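Long-range contacts in aldose 1-epimerase (Escherichia coli, PDB 3NRE), which probably catalyses the interconversion of the alpha and beta anomers of aldose sugars, as a putative aldose 1-epimerase of the galactose mutarotase superfamily: residues A[144-148]-A[255-259]; A[205-209]-A[229-233]. All coordinates share one frame. Numbering follows the deposited sequence.

Contact 1: A[144-148]-A[255-259]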
loop_
_atom_site.group_PDB
_atom_site.type_symbol
_atom_site.label_atom_id
_atom_site.label_comp_id
_atom_site.label_asym_id
_atom_site.label_seq_id
_atom_site.Cartn_x
_atom_site.Cartn_y
_atom_site.Cartn_z
ATOM N N PHE A 144 12.881 3.317 -8.328
ATOM C CA PHE A 144 11.938 3.666 -7.297
ATOM C C PHE A 144 10.516 3.248 -7.621
ATOM O O PHE A 144 10.076 3.166 -8.775
ATOM C CB PHE A 144 11.941 5.182 -7.031
ATOM C CG PHE A 144 13.130 5.694 -6.200
ATOM C CD1 PHE A 144 14.371 5.835 -6.768
ATOM C CD2 PHE A 144 12.966 6.151 -4.895
ATOM C CE1 PHE A 144 15.434 6.302 -6.036
ATOM C CE2 PHE A 144 14.062 6.655 -4.155
ATOM C CZ PHE A 144 15.264 6.761 -4.741
ATOM N N GLY A 145 9.777 3.044 -6.558
ATOM C CA GLY A 145 8.339 2.864 -6.680
ATOM C C GLY A 145 7.633 3.378 -5.425
ATOM O O GLY A 145 8.259 3.663 -4.431
ATOM N N THR A 146 6.319 3.446 -5.524
ATOM C CA THR A 146 5.437 3.882 -4.433
ATOM C C THR A 146 4.167 3.062 -4.420
ATOM O O THR A 146 3.786 2.374 -5.411
ATOM C CB THR A 146 5.053 5.383 -4.602
ATOM O OG1 THR A 146 4.611 5.596 -5.949
ATOM C CG2 THR A 146 6.227 6.255 -4.323
ATOM N N GLY A 147 3.495 3.136 -3.274
ATOM C CA GLY A 147 2.256 2.427 -3.124
ATOM C C GLY A 147 1.748 2.590 -1.741
ATOM O O GLY A 147 2.300 3.352 -0.976
ATOM N N TRP A 148 0.654 1.900 -1.488
ATOM C CA TRP A 148 0.046 1.892 -0.177
ATOM C C TRP A 148 -0.486 0.534 0.145
ATOM O O TRP A 148 -0.727 -0.311 -0.733
ATOM C CB TRP A 148 -1.121 2.897 -0.107
ATOM C CG TRP A 148 -0.754 4.332 -0.144
ATOM C CD1 TRP A 148 -0.506 5.185 0.922
ATOM C CD2 TRP A 148 -0.593 5.117 -1.333
ATOM N NE1 TRP A 148 -0.188 6.463 0.432
ATOM C CE2 TRP A 148 -0.242 6.438 -0.932
ATOM C CE3 TRP A 148 -0.679 4.828 -2.707
ATOM C CZ2 TRP A 148 -0.007 7.456 -1.857
ATOM C CZ3 TRP A 148 -0.422 5.823 -3.621
ATOM C CH2 TRP A 148 -0.111 7.139 -3.186
ATOM N N PRO A 255 -2.330 -1.159 -3.715
ATOM C CA PRO A 255 -1.854 -0.669 -5.013
ATOM C C PRO A 255 -0.352 -0.399 -5.032
ATOM O O PRO A 255 0.249 0.121 -4.064
ATOM C CB PRO A 255 -2.624 0.614 -5.213
ATOM C CG PRO A 255 -2.791 1.110 -3.767
ATOM C CD PRO A 255 -3.054 -0.113 -2.987
HETATM N N MSE A 256 0.278 -0.797 -6.142
HETATM C CA MSE A 256 1.693 -0.620 -6.285
HETATM C C MSE A 256 1.992 -0.110 -7.652
HETATM O O MSE A 256 1.373 -0.551 -8.633
HETATM C CB MSE A 256 2.450 -1.971 -6.115
HETATM C CG MSE A 256 2.274 -2.613 -4.775
HETATM SE SE MSE A 256 2.852 -4.480 -4.995
HETATM C CE MSE A 256 4.525 -4.318 -5.731
ATOM N N SER A 257 2.988 0.766 -7.721
ATOM C CA SER A 257 3.393 1.352 -8.992
ATOM C C SER A 257 4.253 0.422 -9.850
ATOM O O SER A 257 4.616 0.784 -10.987
ATOM C CB SER A 257 4.177 2.643 -8.725
ATOM O OG SER A 257 5.462 2.370 -8.217
ATOM N N HIS A 258 4.540 -0.767 -9.319
ATOM C CA HIS A 258 5.414 -1.723 -9.972
ATOM C C HIS A 258 5.040 -3.122 -9.578
ATOM O O HIS A 258 4.242 -3.291 -8.675
ATOM C CB HIS A 258 6.873 -1.430 -9.631
ATOM C CG HIS A 258 7.203 -1.633 -8.184
ATOM N ND1 HIS A 258 7.732 -2.807 -7.699
ATOM C CD2 HIS A 258 7.110 -0.792 -7.128
ATOM C CE1 HIS A 258 7.907 -2.694 -6.392
ATOM N NE2 HIS A 258 7.524 -1.490 -6.012
ATOM N N ALA A 259 5.643 -4.109 -10.265
ATOM C CA ALA A 259 5.416 -5.529 -9.990
ATOM C C ALA A 259 6.385 -6.005 -8.914
ATOM O O ALA A 259 7.502 -5.494 -8.846
ATOM C CB ALA A 259 5.612 -6.352 -11.229
HETATM O O HOH W 1 7.375 2.499 -9.950
#

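Contact 2: A[205-209]-A[229-233]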
loop_
_atom_site.group_PDB
_atom_site.type_symbol
_atom_site.label_atom_id
_atom_site.label_comp_id
_atom_site.label_asym_id
_atom_site.label_seq_id
_atom_site.Cartn_x
_atom_site.Cartn_y
_atom_site.Cartn_z
ATOM N N ALA A 205 -1.279 -8.848 -11.887
ATOM C CA ALA A 205 -0.774 -7.980 -12.964
ATOM C C ALA A 205 -1.899 -7.646 -13.915
ATOM O O ALA A 205 -2.990 -8.246 -13.876
ATOM C CB ALA A 205 0.343 -8.690 -13.756
ATOM N N GLY A 206 -1.638 -6.685 -14.788
ATOM C CA GLY A 206 -2.628 -6.300 -15.783
ATOM C C GLY A 206 -3.727 -5.383 -15.287
ATOM O O GLY A 206 -4.749 -5.233 -15.930
ATOM N N TRP A 207 -3.475 -4.703 -14.184
ATOM C CA TRP A 207 -4.460 -3.854 -13.570
ATOM C C TRP A 207 -4.464 -2.509 -14.250
ATOM O O TRP A 207 -3.445 -2.094 -14.823
ATOM C CB TRP A 207 -4.105 -3.673 -12.100
ATOM C CG TRP A 207 -5.123 -2.993 -11.278
ATOM C CD1 TRP A 207 -6.464 -3.145 -11.348
ATOM C CD2 TRP A 207 -4.863 -2.168 -10.132
ATOM N NE1 TRP A 207 -7.064 -2.405 -10.352
ATOM C CE2 TRP A 207 -6.100 -1.783 -9.609
ATOM C CE3 TRP A 207 -3.693 -1.668 -9.542
ATOM C CZ2 TRP A 207 -6.212 -0.954 -8.496
ATOM C CZ3 TRP A 207 -3.790 -0.861 -8.461
ATOM C CH2 TRP A 207 -5.048 -0.477 -7.959
ATOM N N ASN A 208 -5.621 -1.841 -14.178
ATOM C CA ASN A 208 -5.817 -0.494 -14.720
ATOM C C ASN A 208 -5.833 0.603 -13.640
ATOM O O ASN A 208 -6.240 1.723 -13.900
ATOM C CB ASN A 208 -7.103 -0.424 -15.554
ATOM C CG ASN A 208 -8.379 -0.678 -14.732
ATOM O OD1 ASN A 208 -8.343 -1.068 -13.550
ATOM N ND2 ASN A 208 -9.520 -0.449 -15.370
ATOM N N GLY A 209 -5.366 0.278 -12.437
ATOM C CA GLY A 209 -5.310 1.195 -11.353
ATOM C C GLY A 209 -6.628 1.562 -10.709
ATOM O O GLY A 209 -6.646 2.517 -9.979
ATOM N N PRO A 229 -1.991 5.358 -13.434
ATOM C CA PRO A 229 -2.636 4.096 -13.110
ATOM C C PRO A 229 -1.591 3.092 -12.661
ATOM O O PRO A 229 -0.584 2.877 -13.327
ATOM C CB PRO A 229 -3.328 3.673 -14.421
ATOM C CG PRO A 229 -3.293 4.883 -15.315
ATOM C CD PRO A 229 -2.185 5.763 -14.844
ATOM N N ALA A 230 -1.825 2.506 -11.510
ATOM C CA ALA A 230 -0.971 1.435 -11.011
ATOM C C ALA A 230 -1.191 0.161 -11.826
ATOM O O ALA A 230 -2.318 -0.186 -12.123
ATOM C CB ALA A 230 -1.293 1.184 -9.559
ATOM N N PRO A 231 -0.114 -0.574 -12.138
ATOM C CA PRO A 231 -0.195 -1.796 -12.953
ATOM C C PRO A 231 -0.385 -3.096 -12.165
ATOM O O PRO A 231 -0.709 -4.125 -12.772
ATOM C CB PRO A 231 1.169 -1.827 -13.616
ATOM C CG PRO A 231 2.069 -1.253 -12.597
ATOM C CD PRO A 231 1.268 -0.082 -12.048
ATOM N N CYS A 232 -0.144 -3.065 -10.842
ATOM C CA CYS A 232 -0.209 -4.268 -10.013
ATOM C C CYS A 232 -0.891 -3.969 -8.695
ATOM O O CYS A 232 -0.819 -2.859 -8.216
ATOM C CB CYS A 232 1.192 -4.794 -9.751
ATOM S SG CYS A 232 2.083 -5.271 -11.235
ATOM N N TYR A 233 -1.548 -4.984 -8.139
ATOM C CA TYR A 233 -2.128 -4.912 -6.784
ATOM C C TYR A 233 -1.835 -6.238 -6.083
ATOM O O TYR A 233 -1.752 -7.287 -6.725
ATOM C CB TYR A 233 -3.637 -4.602 -6.824
ATOM C CG TYR A 233 -4.582 -5.626 -7.454
ATOM C CD1 TYR A 233 -5.155 -6.649 -6.698
ATOM C CD2 TYR A 233 -4.996 -5.536 -8.793
ATOM C CE1 TYR A 233 -6.046 -7.573 -7.282
ATOM C CE2 TYR A 233 -5.897 -6.437 -9.345
ATOM C CZ TYR A 233 -6.404 -7.453 -8.600
ATOM O OH TYR A 233 -7.296 -8.347 -9.134
HETATM O O HOH W 2 0.416 -5.313 -15.361
HETATM O O HOH W 3 -2.279 0.041 -15.201
#

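Contact 1: A[144-148]-A[255-259]
Backbone hydrogen bonds set the register between 144-148 and 255-259, whose touching parts run 167° apart in direction. Ser257 N donates to Thr146 O (2.9 Å, N-H...acceptor angle 149°) and Trp148 N to Pro255 O (3.2 Å, 155°); between them lies a single antiparallel bridge, Gly147 to Met256, with CA atoms 4.4 Å apart. Beyond it the pairing passes to a side chain: Ser257 OG, at chi1 73° (p), accepts from Thr146 N (3.0 Å, 166°). Water 1 extends this polar edge, lying 2.6 Å from Ser257 OG and 3.0 Å from Phe144 O. Neither glycine has room for a side chain: a CB on Gly145 would fall 2.4 Å from His258 CD2, and one on Gly147 equally near Pro255 O. Apolar contact centres on Trp148 and Pro255, the two most covered residues (50 and 64 Å²): Trp148 CB meets Pro255 CG at 4.4 Å, with that CG near the indole plane at its edge. The polar ends of Trp148 and Thr146 bond elsewhere, to Gln119 and Ser282. With Gly147 also hydrogen-bonded to Leu51, strand 142-153 runs between strands 48-51 and 250-256, an arrangement belonging to the buried antiparallel beta core of the galactose mutarotase-like fold.

Contact 2: A[205-209]-A[229-233]
Trp207 dominates this contact, with 113 Å² of its surface buried by 229-233 out of 400 Å² summed over both sides. Its CA-to-CB bond points toward 229-233, and chi1 of -171° (t) lays the indole along the opposing backbone, CE3 standing 3.3 Å from Ala230 O and 3.4 Å from Cys232 O. The main chain fixes the same residue: Trp207 N donates to Pro231 O (3.2 Å, N-H...acceptor angle 158°). Outside the segments, the indole NE1 is hydrogen-bonded to Gln210 O, and the ring also touches Pro255.

Tyr233, with 61 Å² buried, approaches over one face of the indole. Its ring presents an edge in a T-shaped pair, with centroids 4.8 Å apart measured to the Trp207 five-membered ring, planes at 70°, and Tyr233 CD2 3.6 Å from Trp207 CG. Its CB adds a CH-pi contact, 4.2 Å from the centroid of the Trp207 six-membered ring and 18° off the normal. Ala230, with 47 Å² buried, meets the indole through its CB, 3.4 Å from Trp207 CZ3.

Two waters fill polar gaps. Water 2 accepts from Gly206 N (2.5 Å) and donates to Pro231 O (3.1 Å); water 3 donates to Trp207 O (2.5 Å) and, weakly, to Ala230 O (3.1 Å). The direct bond from Trp207 N to Pro231 O, two bridging waters and a large aromatic surface suggest that the loop 205-209 is held against the start of strand 232-237 largely by packing around Trp207, with water linking backbone groups, Gly206 N to Pro231 O and Trp207 O to Ala230 O.

From the N terminus, strand 142-153 supplies the first segment of contact 1, which closes only when the chain returns at 255-259, after 106 intervening residues. Contact 2 nests inside that loop, closing a 19-residue excursion. This excursion carries strands 210-215 and 220-227 of the nine-stranded sheet, so contact 2 sits where the chain leaves the antiparallel sheet that holds strands 200-205, 232-237 and 250-256, at strand 200-205, and re-enters it at strand 232-237. The next strand, 250-256, lies beside 232-237 and brings the contacts together: their centres are 10 Å apart, Met256 N and Cys232 O are probably hydrogen-bonded at 3.1 Å, and Met256 O packs 3.3 Å from Ala230 CB.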